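Local coordinates for thiamin pyrophosphokinase family protein (Enterococcus faecalis, PDB 3MEL) that probably transfers pyrophosphate from ATP to thiamine to make thiamine diphosphate, and binds thiamine diphosphate and magnesium, at residues A[24-29]-A[39-44]; A[14-19]-A[97-102]; A[124-129]-A[136-141]. All blocks are in the same frame, centred on the assembly; numbering follows the deposited sequence.

Contact 1. Residues A[24-29]-A[39-44]; sequences DYFVGI and ADLPLQ
F26 and Q44 are the most covered residues of this contact, and the F26 ring packs against P42. In F26, chi1 of -66° sets CG beside the backbone N, and P42 CD sits 3.8 Å above the centroid of the F26 ring, a CH-pi contact made almost squarely over the centre. L41 comes to the same ring from another direction: its side chain crosses that of F26 at about a right angle, with CD2 3.6 Å from F26 CE1. On the carbonyl side of F26 the backbones are joined, Q44 N giving a hydrogen bond of 2.9 Å to F26 O with an N-H...O angle of 158°. One residue earlier, L43 turns its backbone-to-CB bond away, yet its CD1 swings back to lie 3.6 Å from G28 N. The arrangement belongs to a beta-alpha-beta crossover: strand 26-29 leads into helix 32-37, and the chain returns through 39-44 to strand 45-48, the parallel neighbour of 26-29 in the main sheet. The helix ends in a Schellman motif, D40 at positive phi as its C-prime residue, after which L41 and P42 lie against F26. L36 of that helix and L5 of strand 3-7 also touch F26, deepening the packed side. The packed side gives way to the open one where the partly exposed Q44 passes the buried Y25 ring obliquely, with Q44 CB 3.9 Å from Y25 CE1. Toward solvent the contact is looser: D24 is exposed and barely takes part, and P42, one side on the ring, is itself exposed.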
loop_
_atom_site.group_PDB
_atom_site.type_symbol
_atom_site.label_atom_id
_atom_site.label_comp_id
_atom_site.label_asym_id
_atom_site.label_seq_id
_atom_site.Cartn_x
_atom_site.Cartn_y
_atom_site.Cartn_z
ATOM N N ASP A 24 3.245 -16.960 21.423
ATOM C CA ASP A 24 3.538 -17.023 22.849
ATOM C C ASP A 24 3.026 -15.789 23.590
ATOM O O ASP A 24 3.256 -15.652 24.789
ATOM C CB ASP A 24 5.046 -17.091 23.068
ATOM C CG ASP A 24 5.683 -18.255 22.367
ATOM O OD1 ASP A 24 5.247 -19.403 22.588
ATOM O OD2 ASP A 24 6.630 -18.020 21.594
ATOM N N TYR A 25 2.348 -14.894 22.880
ATOM C CA TYR A 25 1.951 -13.613 23.436
ATOM C C TYR A 25 0.988 -12.961 22.454
ATOM O O TYR A 25 1.291 -12.857 21.270
ATOM C CB TYR A 25 3.191 -12.735 23.624
ATOM C CG TYR A 25 3.012 -11.538 24.537
ATOM C CD1 TYR A 25 2.749 -11.711 25.895
ATOM C CD2 TYR A 25 3.129 -10.227 24.052
ATOM C CE1 TYR A 25 2.587 -10.619 26.737
ATOM C CE2 TYR A 25 2.981 -9.133 24.893
ATOM C CZ TYR A 25 2.710 -9.340 26.230
ATOM O OH TYR A 25 2.554 -8.272 27.081
ATOM N N PHE A 26 -0.171 -12.527 22.939
ATOM C CA PHE A 26 -1.170 -11.923 22.069
ATOM C C PHE A 26 -1.402 -10.462 22.424
ATOM O O PHE A 26 -1.657 -10.127 23.582
ATOM C CB PHE A 26 -2.486 -12.698 22.130
ATOM C CG PHE A 26 -2.400 -14.089 21.570
ATOM C CD1 PHE A 26 -3.165 -14.463 20.483
ATOM C CD2 PHE A 26 -1.558 -15.037 22.139
ATOM C CE1 PHE A 26 -3.106 -15.754 19.972
ATOM C CE2 PHE A 26 -1.492 -16.324 21.633
ATOM C CZ PHE A 26 -2.265 -16.676 20.539
ATOM N N VAL A 27 -1.324 -9.602 21.408
ATOM C CA VAL A 27 -1.370 -8.154 21.581
ATOM C C VAL A 27 -2.542 -7.551 20.821
ATOM O O VAL A 27 -2.651 -7.713 19.620
ATOM C CB VAL A 27 -0.069 -7.502 21.095
ATOM C CG1 VAL A 27 -0.062 -6.007 21.409
ATOM C CG2 VAL A 27 1.115 -8.159 21.743
ATOM N N GLY A 28 -3.423 -6.863 21.536
ATOM C CA GLY A 28 -4.543 -6.189 20.920
ATOM C C GLY A 28 -4.173 -4.738 20.697
ATOM O O GLY A 28 -3.469 -4.131 21.502
ATOM N N ILE A 29 -4.632 -4.179 19.589
ATOM C CA ILE A 29 -4.417 -2.771 19.309
ATOM C C ILE A 29 -5.772 -2.111 19.129
ATOM O O ILE A 29 -6.500 -2.430 18.191
ATOM C CB ILE A 29 -3.577 -2.587 18.046
ATOM C CG1 ILE A 29 -2.252 -3.351 18.182
ATOM C CG2 ILE A 29 -3.337 -1.130 17.798
ATOM C CD1 ILE A 29 -1.388 -3.332 16.943
ATOM N N ALA A 39 -13.057 -13.806 19.256
ATOM C CA ALA A 39 -12.561 -14.961 18.520
ATOM C C ALA A 39 -11.982 -15.949 19.511
ATOM O O ALA A 39 -11.175 -16.805 19.163
ATOM C CB ALA A 39 -11.505 -14.547 17.510
ATOM N N ASP A 40 -12.387 -15.792 20.763
ATOM C CA ASP A 40 -12.042 -16.727 21.817
ATOM C C ASP A 40 -10.531 -16.920 21.953
ATOM O O ASP A 40 -10.073 -17.952 22.410
ATOM C CB ASP A 40 -12.765 -18.055 21.576
ATOM C CG ASP A 40 -13.373 -18.641 22.852
ATOM O OD1 ASP A 40 -12.689 -18.631 23.905
ATOM O OD2 ASP A 40 -14.531 -19.127 22.801
ATOM N N LEU A 41 -9.761 -15.912 21.576
ATOM C CA LEU A 41 -8.301 -15.958 21.691
ATOM C C LEU A 41 -7.821 -15.128 22.883
ATOM O O LEU A 41 -8.579 -14.314 23.413
ATOM C CB LEU A 41 -7.654 -15.431 20.398
ATOM C CG LEU A 41 -7.450 -16.396 19.223
ATOM C CD1 LEU A 41 -7.169 -15.637 17.940
ATOM C CD2 LEU A 41 -6.322 -17.364 19.525
ATOM N N PRO A 42 -6.560 -15.325 23.310
ATOM C CA PRO A 42 -6.064 -14.549 24.461
ATOM C C PRO A 42 -5.836 -13.056 24.160
ATOM O O PRO A 42 -5.762 -12.627 23.004
ATOM C CB PRO A 42 -4.729 -15.237 24.817
ATOM C CG PRO A 42 -4.751 -16.540 24.112
ATOM C CD PRO A 42 -5.578 -16.328 22.873
ATOM N N LEU A 43 -5.751 -12.269 25.224
ATOM C CA LEU A 43 -5.420 -10.853 25.129
ATOM C C LEU A 43 -4.517 -10.620 26.294
ATOM O O LEU A 43 -4.963 -10.648 27.422
ATOM C CB LEU A 43 -6.669 -9.981 25.265
ATOM C CG LEU A 43 -6.465 -8.471 25.357
ATOM C CD1 LEU A 43 -5.773 -7.936 24.109
ATOM C CD2 LEU A 43 -7.795 -7.763 25.592
ATOM N N GLN A 44 -3.238 -10.430 26.037
ATOM C CA GLN A 44 -2.299 -10.288 27.128
ATOM C C GLN A 44 -1.725 -8.876 27.217
ATOM O O GLN A 44 -1.178 -8.486 28.259
ATOM C CB GLN A 44 -1.191 -11.329 27.005
ATOM C CG GLN A 44 -1.703 -12.747 27.111
ATOM C CD GLN A 44 -0.732 -13.735 26.547
ATOM O OE1 GLN A 44 0.059 -14.324 27.261
ATOM N NE2 GLN A 44 -0.764 -13.894 25.248
#

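Contact 2. Residues A[14-19]-A[97-102]; sequences DWPTIE and TIIGAT
I99 points its delta methyl straight at the indole of W15. CD1 lies 3.3 Å from the centroid of the five-membered ring and only 2° off the ring normal, so this is a CH-pi contact over a face, with the two side chains crossing at about a right angle. The torsions of I99 explain it: CG1 stands between the backbone N and the carbonyl carbon (chi1 72°), and CD1 extends onward from it (chi2 166°) over the pyrrole part of the indole. That leaves the other branch, CG2, for P16, whose CG and CD are each 3.5 Å from I99 CG2. The branched residue thus fits one arm to the face of W15 and the other to the neighbouring proline. At the edge of the indole, near its plane, G100 CA stands 3.9 Å from W15 NE1; G100 has positive phi where the chain leaves strand 95-99 for an inverse gamma turn centred on A101. The loop 14-19, which follows strand 3-7, is in this way laid over the C-terminal end of the adjacent parallel strand 95-99, and W15 also touches V7. The more polar flank is slack: D14 OD2 approaches T102 OG1 no closer than 4.0 Å. The loop and strand end are therefore matched by the shape of apolar groups and a CH-pi contact, without a directional polar bond between them.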
loop_
_atom_site.group_PDB
_atom_site.type_symbol
_atom_site.label_atom_id
_atom_site.label_comp_id
_atom_site.label_asym_id
_atom_site.label_seq_id
_atom_site.Cartn_x
_atom_site.Cartn_y
_atom_site.Cartn_z
ATOM N N ASP A 14 -10.434 -10.455 6.922
ATOM C CA ASP A 14 -9.270 -10.310 6.059
ATOM C C ASP A 14 -8.020 -10.755 6.760
ATOM O O ASP A 14 -6.912 -10.460 6.296
ATOM C CB ASP A 14 -9.097 -8.864 5.610
ATOM C CG ASP A 14 -10.319 -8.327 4.926
ATOM O OD1 ASP A 14 -11.060 -9.126 4.312
ATOM O OD2 ASP A 14 -10.537 -7.103 5.007
ATOM N N TRP A 15 -8.207 -11.454 7.879
ATOM C CA TRP A 15 -7.103 -12.035 8.615
ATOM C C TRP A 15 -6.454 -13.162 7.815
ATOM O O TRP A 15 -7.097 -13.800 6.979
ATOM C CB TRP A 15 -7.601 -12.606 9.939
ATOM C CG TRP A 15 -7.714 -11.629 11.094
ATOM C CD1 TRP A 15 -7.395 -10.291 11.101
ATOM C CD2 TRP A 15 -8.174 -11.933 12.415
ATOM N NE1 TRP A 15 -7.641 -9.751 12.342
ATOM C CE2 TRP A 15 -8.114 -10.740 13.167
ATOM C CE3 TRP A 15 -8.637 -13.100 13.034
ATOM C CZ2 TRP A 15 -8.497 -10.688 14.507
ATOM C CZ3 TRP A 15 -9.019 -13.045 14.353
ATOM C CH2 TRP A 15 -8.949 -11.849 15.078
ATOM N N PRO A 16 -5.170 -13.419 8.075
ATOM C CA PRO A 16 -4.602 -14.637 7.530
ATOM C C PRO A 16 -5.187 -15.778 8.353
ATOM O O PRO A 16 -5.779 -15.551 9.414
ATOM C CB PRO A 16 -3.113 -14.514 7.856
ATOM C CG PRO A 16 -2.932 -13.217 8.553
ATOM C CD PRO A 16 -4.257 -12.765 9.020
ATOM N N THR A 17 -5.042 -17.001 7.872
ATOM C CA THR A 17 -5.351 -18.128 8.703
ATOM C C THR A 17 -4.339 -18.086 9.820
ATOM O O THR A 17 -3.139 -18.051 9.573
ATOM C CB THR A 17 -5.265 -19.446 7.927
ATOM O OG1 THR A 17 -6.560 -19.766 7.404
ATOM C CG2 THR A 17 -4.815 -20.560 8.839
ATOM N N ILE A 18 -4.834 -18.069 11.051
ATOM C CA ILE A 18 -3.967 -18.077 12.223
ATOM C C ILE A 18 -3.956 -19.424 12.996
ATOM O O ILE A 18 -4.995 -20.068 13.188
ATOM C CB ILE A 18 -4.318 -16.887 13.169
ATOM C CG1 ILE A 18 -3.658 -17.062 14.526
ATOM C CG2 ILE A 18 -5.826 -16.742 13.360
ATOM C CD1 ILE A 18 -4.366 -16.305 15.620
ATOM N N GLU A 19 -2.766 -19.851 13.409
ATOM C CA GLU A 19 -2.630 -20.927 14.389
ATOM C C GLU A 19 -2.036 -20.373 15.693
ATOM O O GLU A 19 -0.880 -19.951 15.721
ATOM C CB GLU A 19 -1.797 -22.100 13.833
ATOM C CG GLU A 19 -2.609 -23.419 13.630
ATOM C CD GLU A 19 -2.926 -23.725 12.152
ATOM O OE1 GLU A 19 -1.994 -23.635 11.320
ATOM O OE2 GLU A 19 -4.093 -24.076 11.825
ATOM N N THR A 97 4.237 -10.539 14.275
ATOM C CA THR A 97 3.289 -10.697 13.193
ATOM C C THR A 97 2.149 -9.730 13.409
ATOM O O THR A 97 1.453 -9.785 14.422
ATOM C CB THR A 97 2.738 -12.136 13.154
ATOM O OG1 THR A 97 3.821 -13.057 12.976
ATOM C CG2 THR A 97 1.731 -12.303 12.038
ATOM N N ILE A 98 1.956 -8.832 12.459
ATOM C CA ILE A 98 0.904 -7.845 12.594
ATOM C C ILE A 98 -0.234 -8.136 11.654
ATOM O O ILE A 98 -0.090 -8.019 10.449
ATOM C CB ILE A 98 1.425 -6.429 12.335
ATOM C CG1 ILE A 98 2.589 -6.114 13.274
ATOM C CG2 ILE A 98 0.311 -5.410 12.522
ATOM C CD1 ILE A 98 3.053 -4.663 13.176
ATOM N N ILE A 99 -1.374 -8.517 12.201
ATOM C CA ILE A 99 -2.554 -8.689 11.376
ATOM C C ILE A 99 -3.625 -7.637 11.704
ATOM O O ILE A 99 -3.572 -6.983 12.747
ATOM C CB ILE A 99 -3.138 -10.101 11.506
ATOM C CG1 ILE A 99 -3.808 -10.281 12.870
ATOM C CG2 ILE A 99 -2.048 -11.141 11.261
ATOM C CD1 ILE A 99 -4.695 -11.493 12.974
ATOM N N GLY A 100 -4.576 -7.466 10.787
ATOM C CA GLY A 100 -5.710 -6.595 10.993
ATOM C C GLY A 100 -5.367 -5.175 10.671
ATOM O O GLY A 100 -6.143 -4.276 10.973
ATOM N N ALA A 101 -4.190 -4.956 10.093
ATOM C CA ALA A 101 -3.807 -3.617 9.643
ATOM C C ALA A 101 -4.364 -3.411 8.240
ATOM O O ALA A 101 -3.616 -3.097 7.303
ATOM C CB ALA A 101 -2.300 -3.445 9.658
ATOM N N THR A 102 -5.685 -3.584 8.125
ATOM C CA THR A 102 -6.400 -3.703 6.849
ATOM C C THR A 102 -7.506 -2.643 6.681
ATOM O O THR A 102 -8.267 -2.664 5.708
ATOM C CB THR A 102 -6.995 -5.157 6.645
ATOM O OG1 THR A 102 -7.974 -5.462 7.653
ATOM C CG2 THR A 102 -5.894 -6.207 6.672
#

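Contact 3. Residues A[124-129]-A[136-141]; sequences VLRQIR and SIQYYA
R126 bends twice on its way to the 136-141 strand: chi2 of 51° places CD and chi3 of -83° places NE, which lies within bonding distance of Y139 O. The setting is a beta hairpin, strands 128-131 and 135-140, and R126 lies in the 3-10 turn just ahead of the first strand. R126 NE gives a hydrogen bond of 2.7 Å to Y139 O, nearly along the C=O axis, with the oxygen near the guanidinium plane. One face of the same guanidinium lies flat on the Y140 ring: the centres are 3.8 Å apart and the planes 13° from parallel, an off-centre cation-pi stack. Y140 in turn meets the ring of Y145 and, edge-to-face, that of F199. R129, on the first strand, forms a salt bridge through its NH2 with E95; how the far ends of R129 and Q138 fit together is doubtful. The apolar part lies elsewhere: I128 CG2 packs 4.0 Å from Y139 CE2, and L125 CD2 is 3.9 Å from A141 CB. Where the strands themselves pass, R129 CA makes a CA-H...O contact of 3.4 Å with I137 O.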
loop_
_atom_site.group_PDB
_atom_site.type_symbol
_atom_site.label_atom_id
_atom_site.label_comp_id
_atom_site.label_asym_id
_atom_site.label_seq_id
_atom_site.Cartn_x
_atom_site.Cartn_y
_atom_site.Cartn_z
ATOM N N VAL A 124 15.563 -4.725 14.178
ATOM C CA VAL A 124 14.755 -5.932 14.122
ATOM C C VAL A 124 13.869 -6.046 12.870
ATOM O O VAL A 124 12.748 -6.548 12.965
ATOM C CB VAL A 124 13.880 -6.093 15.400
ATOM C CG1 VAL A 124 14.750 -6.163 16.650
ATOM C CG2 VAL A 124 12.866 -4.966 15.526
ATOM N N LEU A 125 14.354 -5.608 11.704
ATOM C CA LEU A 125 13.533 -5.686 10.485
ATOM C C LEU A 125 13.240 -7.118 10.088
ATOM O O LEU A 125 12.189 -7.440 9.541
ATOM C CB LEU A 125 14.197 -4.966 9.314
ATOM C CG LEU A 125 15.584 -5.374 8.834
ATOM C CD1 LEU A 125 15.532 -6.492 7.838
ATOM C CD2 LEU A 125 16.212 -4.160 8.206
ATOM N N ARG A 126 14.207 -7.976 10.361
ATOM C CA ARG A 126 14.123 -9.384 10.074
ATOM C C ARG A 126 13.042 -10.022 10.952
ATOM O O ARG A 126 12.599 -11.132 10.705
ATOM C CB ARG A 126 15.497 -9.983 10.352
ATOM C CG ARG A 126 15.997 -11.019 9.364
ATOM C CD ARG A 126 15.924 -10.556 7.935
ATOM N NE ARG A 126 14.592 -10.750 7.373
ATOM C CZ ARG A 126 13.992 -11.928 7.226
ATOM N NH1 ARG A 126 12.779 -11.979 6.695
ATOM N NH2 ARG A 126 14.593 -13.053 7.605
ATOM N N GLN A 127 12.596 -9.292 11.967
ATOM C CA GLN A 127 11.638 -9.818 12.941
ATOM C C GLN A 127 10.187 -9.397 12.702
ATOM O O GLN A 127 9.288 -9.880 13.375
ATOM C CB GLN A 127 12.042 -9.396 14.360
ATOM C CG GLN A 127 13.332 -10.024 14.851
ATOM C CD GLN A 127 13.624 -9.693 16.286
ATOM O OE1 GLN A 127 12.723 -9.645 17.124
ATOM N NE2 GLN A 127 14.887 -9.469 16.589
ATOM N N ILE A 128 9.964 -8.502 11.749
ATOM C CA ILE A 128 8.677 -7.841 11.582
ATOM C C ILE A 128 7.942 -8.438 10.381
ATOM O O ILE A 128 8.513 -8.544 9.292
ATOM C CB ILE A 128 8.905 -6.273 11.463
ATOM C CG1 ILE A 128 9.363 -5.701 12.811
ATOM C CG2 ILE A 128 7.674 -5.528 10.954
ATOM C CD1 ILE A 128 10.212 -4.471 12.717
ATOM N N ARG A 129 6.698 -8.864 10.589
ATOM C CA ARG A 129 5.867 -9.420 9.514
ATOM C C ARG A 129 4.488 -8.798 9.557
ATOM O O ARG A 129 3.936 -8.613 10.644
ATOM C CB ARG A 129 5.689 -10.932 9.674
ATOM C CG ARG A 129 6.507 -11.788 8.743
ATOM C CD ARG A 129 7.973 -11.756 9.132
ATOM N NE ARG A 129 8.581 -13.085 9.165
ATOM C CZ ARG A 129 9.846 -13.298 9.513
ATOM N NH1 ARG A 129 10.616 -12.263 9.831
ATOM N NH2 ARG A 129 10.344 -14.534 9.536
ATOM N N SER A 136 1.423 -11.378 2.561
ATOM C CA SER A 136 2.348 -11.671 3.630
ATOM C C SER A 136 3.679 -11.016 3.343
ATOM O O SER A 136 4.321 -11.333 2.334
ATOM C CB SER A 136 2.529 -13.175 3.798
ATOM O OG SER A 136 3.597 -13.430 4.695
ATOM N N ILE A 137 4.105 -10.135 4.255
ATOM C CA ILE A 137 5.222 -9.238 4.005
ATOM C C ILE A 137 6.399 -9.456 4.952
ATOM O O ILE A 137 6.233 -9.497 6.162
ATOM C CB ILE A 137 4.745 -7.771 4.084
ATOM C CG1 ILE A 137 3.572 -7.544 3.121
ATOM C CG2 ILE A 137 5.878 -6.808 3.741
ATOM C CD1 ILE A 137 2.854 -6.227 3.278
ATOM N N GLN A 138 7.594 -9.592 4.387
ATOM C CA GLN A 138 8.815 -9.766 5.167
ATOM C C GLN A 138 9.831 -8.720 4.748
ATOM O O GLN A 138 9.855 -8.328 3.583
ATOM C CB GLN A 138 9.411 -11.148 4.913
ATOM C CG GLN A 138 9.044 -12.197 5.947
ATOM C CD GLN A 138 10.004 -13.381 5.940
ATOM O OE1 GLN A 138 9.992 -14.202 5.021
ATOM N NE2 GLN A 138 10.846 -13.464 6.957
ATOM N N TYR A 139 10.683 -8.277 5.669
ATOM C CA TYR A 139 11.665 -7.240 5.330
ATOM C C TYR A 139 13.091 -7.751 5.303
ATOM O O TYR A 139 13.463 -8.612 6.094
ATOM C CB TYR A 139 11.558 -6.028 6.262
ATOM C CG TYR A 139 10.222 -5.345 6.168
ATOM C CD1 TYR A 139 9.960 -4.407 5.180
ATOM C CD2 TYR A 139 9.212 -5.654 7.054
ATOM C CE1 TYR A 139 8.730 -3.791 5.091
ATOM C CE2 TYR A 139 7.986 -5.044 6.972
ATOM C CZ TYR A 139 7.749 -4.124 5.994
ATOM O OH TYR A 139 6.520 -3.553 5.936
ATOM N N TYR A 140 13.884 -7.213 4.380
ATOM C CA TYR A 140 15.280 -7.604 4.254
ATOM C C TYR A 140 16.226 -6.421 4.080
ATOM O O TYR A 140 15.964 -5.524 3.289
ATOM C CB TYR A 140 15.452 -8.553 3.079
ATOM C CG TYR A 140 14.832 -9.907 3.293
ATOM C CD1 TYR A 140 15.532 -10.916 3.929
ATOM C CD2 TYR A 140 13.546 -10.174 2.860
ATOM C CE1 TYR A 140 14.967 -12.138 4.129
ATOM C CE2 TYR A 140 12.969 -11.403 3.058
ATOM C CZ TYR A 140 13.683 -12.386 3.689
ATOM O OH TYR A 140 13.111 -13.629 3.871
ATOM N N ALA A 141 17.326 -6.436 4.822
ATOM C CA ALA A 141 18.439 -5.555 4.539
ATOM C C ALA A 141 19.402 -6.327 3.642
ATOM O O ALA A 141 19.239 -7.526 3.466
ATOM C CB ALA A 141 19.111 -5.148 5.812
#

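Overall arrangement
All three contacts reach the same mixed sheet, and each is partly buried. Contact 1 is the most peripheral, its centre about 16 Å from that of the chain, against about 9 and 8 Å for contacts 2 and 3; it includes exposed touching residues, while the other two have none. Contacts 1 and 2 touch through L41 CD1 and I18 CD1, 3.7 Å apart, so the two loops share an apolar patch. Contacts 2 and 3 meet through neighbouring strands 95-99 and 128-131, where I98 N and R129 O probably form a hydrogen bond. Chemistry shifts with place: ring packing plus one backbone bond within a crossover, mainly apolar fitting at a strand end, and arginine-based polar and stacking contacts at the hairpin.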